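Local coordinates for glucuronan lyase A (Trichoderma reesei, PDB 2ZZJ), which probably cleaves beta-1,4-glucuronan within the chain as a polysaccharide lyase, on a calcium-binding beta-jelly roll, at residues A[6-10]-A[35-39]. Numbering follows the deposited sequence.
Sequences NDGHL and TSALK. With CA (calcium ion), chain B.
S36 lies under the imidazole of H9, its CB 3.6 Å from the ring centroid in a CH-pi contact over one face. The serine hydroxyl, swung away from its own N (chi1 -164°), sits near the rim of that face and donates a hydrogen bond to the carbonyl of G8, OG to O 2.7 Å. The ring is steered from its edge: ND1 of H9 gives a nearly straight bond in the ring plane to OD1 of D7 (2.7 Å). Replacing the imidazole by the methyl of an alanine would probably strip the cover from CB of S36 and leave OD1 of D7 without its donor and less restrained. N6 closes an Asx turn and Asx motif over the 6-10 loop: its OD1 accepts from the backbone N of G8 and of H9, both on the same face of its amide, while ND2 returns a bond to the carbonyl of H9. At G8 the facing backbone of S36 and A37 leaves no room for a CB. Beyond it, L38 rests CD2 against the backbone of H9 and against CD2 of L10 (4.0 Å). The carbonyl oxygens of D7 and S36, each 2.4 Å from calcium, join the segments through the metal, whose shell K33, D222 and two waters complete. The loop following strand 2-6 is thus fastened to the start of strand 37-43, which in one sheet of the jelly roll runs between strands 23-27 and 216-227.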
loop_
_atom_site.group_PDB
_atom_site.type_symbol
_atom_site.label_atom_id
_atom_site.label_comp_id
_atom_site.label_asym_id
_atom_site.label_seq_id
_atom_site.Cartn_x
_atom_site.Cartn_y
_atom_site.Cartn_z
ATOM N N ASN A 6 -6.375 -6.911 11.758
ATOM C CA ASN A 6 -6.936 -8.010 10.957
ATOM C C ASN A 6 -5.973 -9.168 10.869
ATOM O O ASN A 6 -4.828 -9.000 10.412
ATOM C CB ASN A 6 -7.322 -7.542 9.553
ATOM C CG ASN A 6 -8.055 -8.621 8.760
ATOM O OD1 ASN A 6 -7.439 -9.445 8.075
ATOM N ND2 ASN A 6 -9.408 -8.610 8.835
ATOM N N ASP A 7 -6.430 -10.354 11.293
ATOM C CA ASP A 7 -5.563 -11.533 11.340
ATOM C C ASP A 7 -5.581 -12.370 10.060
ATOM O O ASP A 7 -5.259 -13.575 10.100
ATOM C CB ASP A 7 -5.964 -12.452 12.503
ATOM C CG ASP A 7 -7.329 -13.108 12.278
ATOM O OD1 ASP A 7 -8.091 -12.624 11.411
ATOM O OD2 ASP A 7 -7.641 -14.101 12.994
ATOM N N GLY A 8 -5.891 -11.758 8.926
ATOM C CA GLY A 8 -5.868 -12.496 7.646
ATOM C C GLY A 8 -7.214 -13.139 7.360
ATOM O O GLY A 8 -7.275 -14.310 6.981
ATOM N N HIS A 9 -8.280 -12.352 7.503
ATOM C CA HIS A 9 -9.655 -12.768 7.223
ATOM C C HIS A 9 -10.414 -11.662 6.471
ATOM O O HIS A 9 -10.111 -10.458 6.579
ATOM C CB HIS A 9 -10.400 -13.054 8.537
ATOM C CG HIS A 9 -10.161 -14.425 9.099
ATOM N ND1 HIS A 9 -9.398 -14.649 10.226
ATOM C CD2 HIS A 9 -10.579 -15.647 8.677
ATOM C CE1 HIS A 9 -9.368 -15.945 10.481
ATOM N NE2 HIS A 9 -10.066 -16.573 9.546
ATOM N N LEU A 10 -11.429 -12.065 5.721
ATOM C CA LEU A 10 -12.252 -11.123 5.038
ATOM C C LEU A 10 -12.995 -10.252 6.035
ATOM O O LEU A 10 -13.203 -9.068 5.792
ATOM C CB LEU A 10 -13.252 -11.844 4.121
ATOM C CG LEU A 10 -12.623 -12.516 2.884
ATOM C CD1 LEU A 10 -13.726 -13.230 2.073
ATOM C CD2 LEU A 10 -11.871 -11.498 2.029
ATOM N N THR A 35 -4.101 -19.320 11.574
ATOM C CA THR A 35 -4.479 -20.360 10.613
ATOM C C THR A 35 -5.090 -19.789 9.345
ATOM O O THR A 35 -5.674 -20.521 8.538
ATOM C CB THR A 35 -5.516 -21.340 11.249
ATOM O OG1 THR A 35 -6.683 -20.606 11.637
ATOM C CG2 THR A 35 -4.943 -21.990 12.477
ATOM N N SER A 36 -4.977 -18.475 9.157
ATOM C CA SER A 36 -5.616 -17.837 8.031
ATOM C C SER A 36 -4.733 -16.728 7.494
ATOM O O SER A 36 -4.036 -16.064 8.268
ATOM C CB SER A 36 -6.937 -17.231 8.480
ATOM O OG SER A 36 -7.723 -16.930 7.346
ATOM N N ALA A 37 -4.762 -16.543 6.182
ATOM C CA ALA A 37 -4.203 -15.319 5.574
ATOM C C ALA A 37 -5.043 -14.960 4.349
ATOM O O ALA A 37 -5.934 -15.727 3.971
ATOM C CB ALA A 37 -2.760 -15.535 5.211
ATOM N N LEU A 38 -4.739 -13.836 3.702
ATOM C CA LEU A 38 -5.446 -13.440 2.497
ATOM C C LEU A 38 -4.557 -13.619 1.307
ATOM O O LEU A 38 -3.377 -13.300 1.390
ATOM C CB LEU A 38 -5.884 -11.982 2.578
ATOM C CG LEU A 38 -6.920 -11.692 3.666
ATOM C CD1 LEU A 38 -7.211 -10.186 3.768
ATOM C CD2 LEU A 38 -8.233 -12.465 3.412
ATOM N N LYS A 39 -5.117 -14.148 0.217
ATOM C CA LYS A 39 -4.390 -14.289 -1.048
ATOM C C LYS A 39 -5.011 -13.343 -2.070
ATOM O O LYS A 39 -6.225 -13.389 -2.301
ATOM C CB LYS A 39 -4.462 -15.729 -1.562
ATOM C CG LYS A 39 -3.703 -15.935 -2.873
ATOM C CD LYS A 39 -3.721 -17.392 -3.327
ATOM C CE LYS A 39 -5.150 -17.844 -3.637
ATOM N NZ LYS A 39 -5.061 -19.107 -4.476
HETATM CA CA CA B . -3.249 -14.880 10.175
HETATM O O HOH W 1 -5.129 -16.054 11.299
HETATM O O HOH W 2 -2.707 -13.628 12.161
#